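Side-chain contacts in 273aa long hypothetical dTDP-4-dehydrorhamnose reductase (Sulfolobus tokodaii, PDB 2GGS), which probably reduces dTDP-4-dehydrorhamnose and binds NADPH in a Rossmann-type nucleotide site: residues 6-11 against 15-20; 60-65 against 195-200; 27-32 against 41-46. All blocks are in the same frame, centred on the assembly; numbering follows the deposited sequence.

Interaction 1 (6-11 against 15-20); sequences TGASGQ and ELSRLL. With NDP (NADPH dihydro-nicotinamide-adenine-dinucleotide phosphate), chain C.
A8 CA comes within 6.8 Å of S17 CA, where the loop after strand 3-6 bends past helix 11-20; Q11 CA and E15 CA are 6.7 Å apart, one turn along that helix. No direct hydrogen bond crosses between 6-11 and 15-20. The CB of A8 rests 4.2 Å from S17 OG, and a water bridges the two residues. This water donates to A8 O and also bonds S17 OG. The hydroxyl has a further partner in G13 O. One turn on from Q11, E15 CG lies 3.6 Å from Q11 O. The loop is the glycine-rich turn of a Rossmann fold, with G7, G10 and G13 spaced as G-x-x-G-x-x-G. A type I turn runs from G7 to G10, which caps the helix. A CB on G10 would clash with NDP O5B, and G7 has positive phi. The turn thus lies close against the cofactor. Q11 N donates to NDP O2A at 3.0 Å with an angle of 158°. S9 OG donates to the 2'-phosphate oxygen O1X at 2.6 Å and accepts from the ribose O3B. On the helix, the E15 chain bends at chi2 (-58°), and NE and NH2 of R18 come side-on to its OE1, which lies in the guanidinium plane. R18 NH2 is 2.8 Å from E15 OE1. E15 OE2 forms a salt bridge with R156. With an alanine in place of E15, the R18 and R156 guanidinium groups would probably both be left without their mate. Toward the sheet, L16 and L20 pack on I5.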
# COMPACT_ATOMS: atom_id res chain seq x y z
N THR A 6 4.33 9.14 6.78
CA THR A 6 2.89 9.15 7.15
C THR A 6 2.40 7.73 7.04
O THR A 6 2.99 6.90 6.29
CB THR A 6 2.03 10.05 6.22
OG1 THR A 6 1.84 9.43 4.93
CG2 THR A 6 2.62 11.45 6.10
N GLY A 7 1.34 7.40 7.76
CA GLY A 7 0.90 6.01 7.85
C GLY A 7 1.93 5.12 8.56
O GLY A 7 1.94 3.93 8.33
N ALA A 8 2.75 5.70 9.44
CA ALA A 8 3.76 4.98 10.21
C ALA A 8 3.26 3.87 11.06
O ALA A 8 3.97 2.90 11.32
CB ALA A 8 4.59 5.90 11.01
N SER A 9 2.01 4.01 11.56
CA SER A 9 1.38 2.99 12.34
C SER A 9 0.71 1.84 11.58
O SER A 9 0.19 0.92 12.22
CB SER A 9 0.32 3.68 13.24
OG SER A 9 -0.54 4.45 12.42
N GLY A 10 0.77 1.87 10.23
CA GLY A 10 0.08 0.85 9.41
C GLY A 10 1.07 -0.26 9.04
O GLY A 10 2.23 -0.27 9.49
N GLN A 11 0.64 -1.17 8.17
CA GLN A 11 1.47 -2.34 7.88
C GLN A 11 2.81 -1.97 7.26
O GLN A 11 3.88 -2.35 7.76
CB GLN A 11 0.74 -3.27 6.92
CG GLN A 11 -0.63 -3.76 7.33
CD GLN A 11 -1.13 -4.81 6.37
OE1 GLN A 11 -1.58 -4.49 5.23
NE2 GLN A 11 -1.14 -6.03 6.82
N GLU A 15 6.99 -1.37 9.11
CA GLU A 15 8.16 -1.97 8.50
C GLU A 15 9.15 -0.91 7.99
O GLU A 15 10.37 -1.06 8.19
CB GLU A 15 7.75 -2.98 7.43
CG GLU A 15 6.93 -4.17 8.03
CD GLU A 15 7.68 -4.92 9.10
OE1 GLU A 15 8.91 -5.12 8.95
OE2 GLU A 15 7.04 -5.35 10.10
N LEU A 16 8.65 0.14 7.34
CA LEU A 16 9.50 1.27 6.96
C LEU A 16 10.24 1.85 8.16
O LEU A 16 11.42 2.13 8.10
CB LEU A 16 8.68 2.39 6.31
CG LEU A 16 8.15 2.16 4.90
CD1 LEU A 16 7.13 3.21 4.42
CD2 LEU A 16 9.35 2.10 3.94
N SER A 17 9.52 2.09 9.25
CA SER A 17 10.14 2.62 10.45
C SER A 17 11.31 1.74 10.93
O SER A 17 12.38 2.24 11.26
CB SER A 17 9.08 2.76 11.54
OG SER A 17 8.22 3.82 11.15
N ARG A 18 11.09 0.43 10.93
CA ARG A 18 12.03 -0.56 11.45
C ARG A 18 13.32 -0.45 10.64
O ARG A 18 14.43 -0.37 11.20
CB ARG A 18 11.43 -1.96 11.34
CG ARG A 18 12.33 -3.06 11.93
CD ARG A 18 11.64 -4.43 11.92
NE ARG A 18 11.25 -4.89 10.59
CZ ARG A 18 12.09 -5.36 9.65
NH1 ARG A 18 13.39 -5.49 9.89
NH2 ARG A 18 11.60 -5.74 8.47
N LEU A 19 13.15 -0.38 9.33
CA LEU A 19 14.30 -0.48 8.42
C LEU A 19 15.01 0.84 8.26
O LEU A 19 16.27 0.89 8.21
CB LEU A 19 13.87 -0.98 7.05
CG LEU A 19 13.36 -2.42 6.96
CD1 LEU A 19 12.89 -2.64 5.53
CD2 LEU A 19 14.47 -3.39 7.33
N LEU A 20 14.23 1.91 8.12
CA LEU A 20 14.83 3.24 7.95
C LEU A 20 15.58 3.72 9.18
O LEU A 20 16.52 4.50 9.06
CB LEU A 20 13.78 4.29 7.56
CG LEU A 20 13.41 4.34 6.09
CD1 LEU A 20 12.39 5.43 5.89
CD2 LEU A 20 14.64 4.62 5.25
PA NDP C . -2.88 0.35 6.72
O1A NDP C . -4.35 0.28 6.65
O2A NDP C . -2.26 -0.73 7.53
O5B NDP C . -2.39 1.74 7.28
C5B NDP C . -3.09 2.93 6.99
C4B NDP C . -2.30 4.03 7.65
O4B NDP C . -2.90 5.27 7.25
C3B NDP C . -2.28 3.94 9.16
O3B NDP C . -0.99 4.26 9.61
C2B NDP C . -3.28 5.04 9.55
O2B NDP C . -2.91 5.54 10.80
C1B NDP C . -3.00 6.04 8.44
N9A NDP C . -4.11 7.00 8.30
C8A NDP C . -5.36 6.74 7.83
N7A NDP C . -6.08 7.90 7.90
C5A NDP C . -5.28 8.85 8.40
C6A NDP C . -5.50 10.20 8.70
N6A NDP C . -6.74 10.75 8.57
N1A NDP C . -4.44 10.89 9.25
C2A NDP C . -3.20 10.33 9.50
N3A NDP C . -3.01 9.00 9.21
C4A NDP C . -4.04 8.29 8.69
O3 NDP C . -2.44 0.39 5.16
PN NDP C . -1.17 -0.35 4.48
O1N NDP C . 0.06 -0.22 5.24
O2N NDP C . -1.72 -1.68 4.13
O5D NDP C . -1.09 0.48 3.12
C5D NDP C . -0.02 1.40 2.89
C4D NDP C . -0.18 2.13 1.57
O4D NDP C . -0.19 1.17 0.53
C3D NDP C . -1.48 2.92 1.43
O3D NDP C . -1.14 4.02 0.63
C2D NDP C . -2.40 1.99 0.68
O2D NDP C . -3.40 2.73 -0.00
C1D NDP C . -1.37 1.33 -0.27
N1N NDP C . -1.85 0.03 -0.74
C2N NDP C . -2.33 -0.85 0.19
C3N NDP C . -2.63 -2.17 -0.14
C7N NDP C . -3.14 -3.08 0.92
O7N NDP C . -3.67 -4.33 0.55
N7N NDP C . -3.12 -2.69 2.20
C4N NDP C . -2.45 -2.67 -1.56
C5N NDP C . -1.95 -1.62 -2.53
C6N NDP C . -1.67 -0.33 -2.06
P2B NDP C . -3.73 5.14 12.19
O1X NDP C . -2.76 5.51 13.23
O2X NDP C . -4.06 3.68 12.15
O3X NDP C . -5.05 5.94 12.27
O HOH W 1 6.33 3.15 12.83

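Interaction 2 (60-65 against 195-200); sequences VIINAA and ELLELR. With NDP (NADPH dihydro-nicotinamide-adenine-dinucleotide phosphate), chain C.
L197 O accepts the backbone N-H of R200 N at 3.0 Å, and it also lies at the edge of the R200 guanidinium, in its plane. R200 has positive phi and ends helix 186-199 in a Schellman motif. Both residues reach strand 60-63 from here. L197 points toward the strand and divides its two methyls between two strand residues. Its CD1 meets I62 CD1 at 3.8 Å. Its CD2 meets V60 CG1 at 4.2 Å. The side chains cross obliquely in both pairs. I62 is extended at chi2 (167°), which carries CD1 out to the helix. V60 also meets R200: its CG2 is 3.7 Å from NH2, at a slant to the guanidinium. The R200 side chain starts off to one side and bends at chi2, and its end then comes back to V60. This is helix-on-sheet packing in the Rossmann domain. Helix 186-199 shares this face of the parallel sheet with helix 11-20, whose L16 and L20 also touch I62. I61 and N63 face helix 77-97 instead. Past the strand, A65 CA reaches NDP O4B at 3.3 Å, so the far end of the same segment lines the cofactor pocket. No hydrogen bond joins 60-65 to 195-200. The contact is apolar at its buried end, with a charged group at its exposed end, and its cohesion comes from buried methyl surface instead of directed bonds.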
# COMPACT_ATOMS: atom_id res chain seq x y z
N VAL A 60 12.85 13.87 3.16
CA VAL A 60 12.09 12.88 2.42
C VAL A 60 10.71 12.69 3.10
O VAL A 60 10.61 12.64 4.33
CB VAL A 60 12.86 11.53 2.33
CG1 VAL A 60 11.99 10.45 1.70
CG2 VAL A 60 14.14 11.73 1.52
N ILE A 61 9.65 12.61 2.31
CA ILE A 61 8.35 12.28 2.86
C ILE A 61 7.91 11.00 2.16
O ILE A 61 7.82 10.99 0.95
CB ILE A 61 7.31 13.39 2.60
CG1 ILE A 61 7.73 14.69 3.30
CG2 ILE A 61 5.90 12.97 3.08
CD1 ILE A 61 7.07 15.90 2.71
N ILE A 62 7.59 9.95 2.92
CA ILE A 62 6.96 8.76 2.35
C ILE A 62 5.49 8.75 2.78
O ILE A 62 5.20 8.60 3.99
CB ILE A 62 7.66 7.47 2.80
CG1 ILE A 62 9.14 7.44 2.40
CG2 ILE A 62 6.97 6.25 2.15
CD1 ILE A 62 9.94 6.33 3.12
N ASN A 63 4.57 8.97 1.82
CA ASN A 63 3.13 9.05 2.14
C ASN A 63 2.48 7.67 2.04
O ASN A 63 2.07 7.26 0.93
CB ASN A 63 2.40 10.02 1.22
CG ASN A 63 0.96 10.17 1.62
OD1 ASN A 63 0.67 10.19 2.82
ND2 ASN A 63 0.04 10.20 0.64
N ALA A 64 2.45 6.96 3.18
CA ALA A 64 1.80 5.64 3.23
C ALA A 64 0.43 5.71 3.89
O ALA A 64 -0.30 4.72 3.94
CB ALA A 64 2.69 4.61 3.95
N ALA A 65 0.05 6.89 4.35
CA ALA A 65 -1.28 6.97 4.99
C ALA A 65 -2.45 6.85 4.00
O ALA A 65 -2.39 7.40 2.88
CB ALA A 65 -1.40 8.32 5.73
N GLU A 195 15.69 0.96 -0.73
CA GLU A 195 16.65 0.99 -1.87
C GLU A 195 16.34 2.13 -2.83
O GLU A 195 17.24 2.83 -3.35
CB GLU A 195 16.59 -0.31 -2.66
CG GLU A 195 17.65 -1.30 -2.33
CD GLU A 195 17.70 -2.41 -3.35
OE1 GLU A 195 18.34 -2.22 -4.41
OE2 GLU A 195 17.07 -3.46 -3.08
N LEU A 196 15.06 2.32 -3.11
CA LEU A 196 14.61 3.35 -4.03
C LEU A 196 14.99 4.75 -3.54
O LEU A 196 15.38 5.60 -4.34
CB LEU A 196 13.10 3.26 -4.24
CG LEU A 196 12.68 2.17 -5.23
CD1 LEU A 196 11.15 1.97 -5.26
CD2 LEU A 196 13.24 2.47 -6.61
N LEU A 197 14.85 4.96 -2.23
CA LEU A 197 15.17 6.24 -1.59
C LEU A 197 16.56 6.72 -1.89
O LEU A 197 16.74 7.87 -2.32
CB LEU A 197 15.03 6.12 -0.07
CG LEU A 197 13.60 6.05 0.44
CD1 LEU A 197 13.56 6.48 1.90
CD2 LEU A 197 12.70 6.93 -0.39
N GLU A 198 17.53 5.84 -1.60
CA GLU A 198 18.94 6.12 -1.82
C GLU A 198 19.11 6.61 -3.24
O GLU A 198 19.88 7.53 -3.47
CB GLU A 198 19.86 4.89 -1.54
CG GLU A 198 19.18 3.54 -1.19
CD GLU A 198 19.85 2.27 -1.83
OE1 GLU A 198 20.36 1.40 -1.06
OE2 GLU A 198 19.83 2.13 -3.09
N LEU A 199 18.37 6.00 -4.18
CA LEU A 199 18.48 6.29 -5.62
C LEU A 199 17.82 7.58 -6.09
O LEU A 199 18.10 8.03 -7.20
CB LEU A 199 17.94 5.11 -6.44
CG LEU A 199 18.68 3.77 -6.29
CD1 LEU A 199 17.94 2.67 -6.99
CD2 LEU A 199 20.13 3.85 -6.79
N ARG A 200 16.95 8.17 -5.28
CA ARG A 200 16.20 9.38 -5.67
C ARG A 200 15.48 9.25 -7.02
O ARG A 200 15.38 10.20 -7.79
CB ARG A 200 17.08 10.66 -5.60
CG ARG A 200 17.19 11.22 -4.20
CD ARG A 200 17.03 12.74 -4.16
NE ARG A 200 17.01 13.30 -2.78
CZ ARG A 200 16.86 12.59 -1.66
NH1 ARG A 200 16.69 11.27 -1.68
NH2 ARG A 200 16.86 13.20 -0.48
PA NDP C . -2.88 0.35 6.72
O1A NDP C . -4.35 0.28 6.65
O2A NDP C . -2.26 -0.73 7.53
O5B NDP C . -2.39 1.74 7.28
C5B NDP C . -3.09 2.93 6.99
C4B NDP C . -2.30 4.03 7.65
O4B NDP C . -2.90 5.27 7.25
C3B NDP C . -2.28 3.94 9.16
O3B NDP C . -0.99 4.26 9.61
C2B NDP C . -3.28 5.04 9.55
O2B NDP C . -2.91 5.54 10.80
C1B NDP C . -3.00 6.04 8.44
N9A NDP C . -4.11 7.00 8.30
C8A NDP C . -5.36 6.74 7.83
N7A NDP C . -6.08 7.90 7.90
C5A NDP C . -5.28 8.85 8.40
C6A NDP C . -5.50 10.20 8.70
N6A NDP C . -6.74 10.75 8.57
N1A NDP C . -4.44 10.89 9.25
C2A NDP C . -3.20 10.33 9.50
N3A NDP C . -3.01 9.00 9.21
C4A NDP C . -4.04 8.29 8.69
O3 NDP C . -2.44 0.39 5.16
PN NDP C . -1.17 -0.35 4.48
O1N NDP C . 0.06 -0.22 5.24
O2N NDP C . -1.72 -1.68 4.13
O5D NDP C . -1.09 0.48 3.12
C5D NDP C . -0.02 1.40 2.89
C4D NDP C . -0.18 2.13 1.57
O4D NDP C . -0.19 1.17 0.53
C3D NDP C . -1.48 2.92 1.43
O3D NDP C . -1.14 4.02 0.63
C2D NDP C . -2.40 1.99 0.68
O2D NDP C . -3.40 2.73 -0.00
C1D NDP C . -1.37 1.33 -0.27
N1N NDP C . -1.85 0.03 -0.74
C2N NDP C . -2.33 -0.85 0.19
C3N NDP C . -2.63 -2.17 -0.14
C7N NDP C . -3.14 -3.08 0.92
O7N NDP C . -3.67 -4.33 0.55
N7N NDP C . -3.12 -2.69 2.20
C4N NDP C . -2.45 -2.67 -1.56
C5N NDP C . -1.95 -1.62 -2.53
C6N NDP C . -1.67 -0.33 -2.06
P2B NDP C . -3.73 5.14 12.19
O1X NDP C . -2.76 5.51 13.23
O2X NDP C . -4.06 3.68 12.15
O3X NDP C . -5.05 5.94 12.27

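Interaction 3 (27-32 against 41-46). With NDP (NADPH dihydro-nicotinamide-adenine-dinucleotide phosphate), chain C.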
# COMPACT_ATOMS: atom_id res chain seq x y z
N ILE A 27 10.78 10.50 11.28
CA ILE A 27 9.63 11.13 11.91
C ILE A 27 8.40 10.28 11.61
O ILE A 27 7.97 10.20 10.46
CB ILE A 27 9.42 12.57 11.40
CG1 ILE A 27 10.72 13.38 11.58
CG2 ILE A 27 8.20 13.22 12.08
CD1 ILE A 27 10.76 14.60 10.72
N LYS A 28 7.87 9.67 12.64
CA LYS A 28 6.77 8.69 12.51
C LYS A 28 5.44 9.33 12.85
O LYS A 28 5.28 9.78 13.98
CB LYS A 28 7.01 7.48 13.45
CG LYS A 28 8.35 6.77 13.20
CD LYS A 28 8.55 5.59 14.12
CE LYS A 28 8.98 6.01 15.49
NZ LYS A 28 9.80 4.89 16.04
N VAL A 29 4.51 9.36 11.89
CA VAL A 29 3.17 9.96 12.12
C VAL A 29 2.08 8.90 12.22
O VAL A 29 1.98 8.00 11.38
CB VAL A 29 2.83 11.03 11.03
CG1 VAL A 29 1.33 11.42 11.04
CG2 VAL A 29 3.68 12.30 11.25
N TYR A 30 1.21 9.01 13.24
CA TYR A 30 0.10 8.11 13.38
C TYR A 30 -1.11 9.00 13.65
O TYR A 30 -0.93 10.21 13.82
CB TYR A 30 0.33 7.14 14.53
CG TYR A 30 0.37 7.82 15.91
CD1 TYR A 30 -0.81 7.99 16.66
CD2 TYR A 30 1.57 8.26 16.44
CE1 TYR A 30 -0.76 8.60 17.93
CE2 TYR A 30 1.63 8.87 17.69
CZ TYR A 30 0.47 9.04 18.42
OH TYR A 30 0.55 9.65 19.65
N ASN A 31 -2.29 8.42 13.63
CA ASN A 31 -3.50 9.17 13.95
C ASN A 31 -4.21 8.41 15.09
O ASN A 31 -4.02 8.72 16.27
CB ASN A 31 -4.35 9.30 12.69
CG ASN A 31 -5.61 10.15 12.89
OD1 ASN A 31 -5.63 11.06 13.72
ND2 ASN A 31 -6.64 9.84 12.11
N SER A 32 -4.96 7.38 14.72
CA SER A 32 -5.71 6.60 15.71
C SER A 32 -4.84 5.61 16.53
O SER A 32 -5.15 5.31 17.70
CB SER A 32 -6.85 5.86 15.02
OG SER A 32 -7.59 5.13 15.99
N LEU A 41 -1.11 12.99 14.30
CA LEU A 41 -1.51 13.98 13.28
C LEU A 41 -2.55 13.41 12.35
O LEU A 41 -2.34 12.35 11.69
CB LEU A 41 -0.28 14.54 12.52
CG LEU A 41 -0.52 15.51 11.37
CD1 LEU A 41 -1.00 16.85 11.92
CD2 LEU A 41 0.78 15.71 10.62
N ASP A 42 -3.67 14.09 12.29
CA ASP A 42 -4.72 13.77 11.33
C ASP A 42 -4.42 14.51 10.05
O ASP A 42 -4.49 15.75 10.00
CB ASP A 42 -6.09 14.21 11.87
CG ASP A 42 -7.24 13.77 10.98
OD1 ASP A 42 -7.05 13.54 9.75
OD2 ASP A 42 -8.39 13.67 11.51
N LEU A 43 -4.10 13.76 9.00
CA LEU A 43 -3.76 14.34 7.70
C LEU A 43 -4.91 15.11 7.01
O LEU A 43 -4.67 15.86 6.05
CB LEU A 43 -3.24 13.26 6.75
CG LEU A 43 -1.71 13.14 6.66
CD1 LEU A 43 -1.03 13.04 8.03
CD2 LEU A 43 -1.32 11.98 5.75
N THR A 44 -6.14 14.94 7.50
CA THR A 44 -7.29 15.68 6.95
C THR A 44 -7.47 17.06 7.61
O THR A 44 -8.35 17.83 7.21
CB THR A 44 -8.62 14.88 7.01
OG1 THR A 44 -9.03 14.70 8.37
CG2 THR A 44 -8.48 13.50 6.28
N ASP A 45 -6.66 17.37 8.60
CA ASP A 45 -6.58 18.73 9.16
C ASP A 45 -5.48 19.46 8.37
O ASP A 45 -4.32 19.54 8.81
CB ASP A 45 -6.32 18.68 10.68
CG ASP A 45 -6.28 20.08 11.33
OD1 ASP A 45 -6.20 21.10 10.62
OD2 ASP A 45 -6.28 20.13 12.57
N PHE A 46 -5.84 19.97 7.20
CA PHE A 46 -4.83 20.44 6.25
C PHE A 46 -3.87 21.53 6.76
O PHE A 46 -2.67 21.42 6.55
CB PHE A 46 -5.41 20.78 4.85
CG PHE A 46 -6.28 19.67 4.25
CD1 PHE A 46 -5.90 18.32 4.33
CD2 PHE A 46 -7.46 19.99 3.58
CE1 PHE A 46 -6.72 17.31 3.78
CE2 PHE A 46 -8.28 19.00 3.00
CZ PHE A 46 -7.90 17.65 3.11
PA NDP C . -2.88 0.35 6.72
O1A NDP C . -4.35 0.28 6.65
O2A NDP C . -2.26 -0.73 7.53
O5B NDP C . -2.39 1.74 7.28
C5B NDP C . -3.09 2.93 6.99
C4B NDP C . -2.30 4.03 7.65
O4B NDP C . -2.90 5.27 7.25
C3B NDP C . -2.28 3.94 9.16
O3B NDP C . -0.99 4.26 9.61
C2B NDP C . -3.28 5.04 9.55
O2B NDP C . -2.91 5.54 10.80
C1B NDP C . -3.00 6.04 8.44
N9A NDP C . -4.11 7.00 8.30
C8A NDP C . -5.36 6.74 7.83
N7A NDP C . -6.08 7.90 7.90
C5A NDP C . -5.28 8.85 8.40
C6A NDP C . -5.50 10.20 8.70
N6A NDP C . -6.74 10.75 8.57
N1A NDP C . -4.44 10.89 9.25
C2A NDP C . -3.20 10.33 9.50
N3A NDP C . -3.01 9.00 9.21
C4A NDP C . -4.04 8.29 8.69
O3 NDP C . -2.44 0.39 5.16
PN NDP C . -1.17 -0.35 4.48
O1N NDP C . 0.06 -0.22 5.24
O2N NDP C . -1.72 -1.68 4.13
O5D NDP C . -1.09 0.48 3.12
C5D NDP C . -0.02 1.40 2.89
C4D NDP C . -0.18 2.13 1.57
O4D NDP C . -0.19 1.17 0.53
C3D NDP C . -1.48 2.92 1.43
O3D NDP C . -1.14 4.02 0.63
C2D NDP C . -2.40 1.99 0.68
O2D NDP C . -3.40 2.73 -0.00
C1D NDP C . -1.37 1.33 -0.27
N1N NDP C . -1.85 0.03 -0.74
C2N NDP C . -2.33 -0.85 0.19
C3N NDP C . -2.63 -2.17 -0.14
C7N NDP C . -3.14 -3.08 0.92
O7N NDP C . -3.67 -4.33 0.55
N7N NDP C . -3.12 -2.69 2.20
C4N NDP C . -2.45 -2.67 -1.56
C5N NDP C . -1.95 -1.62 -2.53
C6N NDP C . -1.67 -0.33 -2.06
P2B NDP C . -3.73 5.14 12.19
O1X NDP C . -2.76 5.51 13.23
O2X NDP C . -4.06 3.68 12.15
O3X NDP C . -5.05 5.94 12.27
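This contact joins the end of strand 26-30 to the loop 41-46 by one backbone hydrogen bond, apolar packing and a shared ligand. It sits in the Rossmann fold at the C-terminal ends of the sheet strands, beside the adenosine half of NADPH, where the loop after strand 39-40 leads into helix 46-56. L41 N donates to Y30 O at 2.8 Å, next to the parallel pairing of K28 and Y30 with Y39. One residue earlier in the strand, V29 points toward the loop. With V29 CG1 anti to the backbone N (chi1 166°), that methyl meets L41 CB at 3.8 Å. V29 CG1 also reaches L43 CD1 at 4.2 Å. F52 of helix 46-56 also touches V29 and L41. N31 and D42 lie side by side and point the same way, with N31 OD1 3.7 Å from D42 CB. Their amide and carboxylate planes are 45° apart. The N31 side chain lies over the adenine, with ND2 3.6 Å from NDP C6A. The backbone N atoms of N31 and S32 bind O1X and O3X of the 2'-phosphate; this phosphate is what distinguishes NADPH from NADH. The adenine is read at two points. L43 N donates to NDP N1A at 2.9 Å, and NDP N6A donates to D42 OD1 at 3.0 Å. That oxygen also makes an Asx turn with T44 N. T44 OG1 donates to D42 OD1 as well, at 2.7 Å, from the same face of the carboxylate plane as T44 N and 41° out of that plane.

In the fold
Along the chain, interaction 1 comes first, then interaction 3, then interaction 2. All three touch NADPH and lie on or against one parallel sheet. Strand 3-6 lies between strands 26-30 and 60-63, so interaction 1 is the middle one. Its centre is about 11 Å from that of interaction 2 and about 13 Å from that of interaction 3; the centres of the outer two are about 18 Å apart. The backbone carries the links: T6 N probably bonds I62 O, and A8 N probably bonds V29 O. L43 packs on A65 between the outer two. The glycine-rich loop 6-11 and 27-32 both hold the 2'-phosphate, while 60-65 runs past both riboses. Neighbouring strand ends and the loops after them thus build one cofactor site.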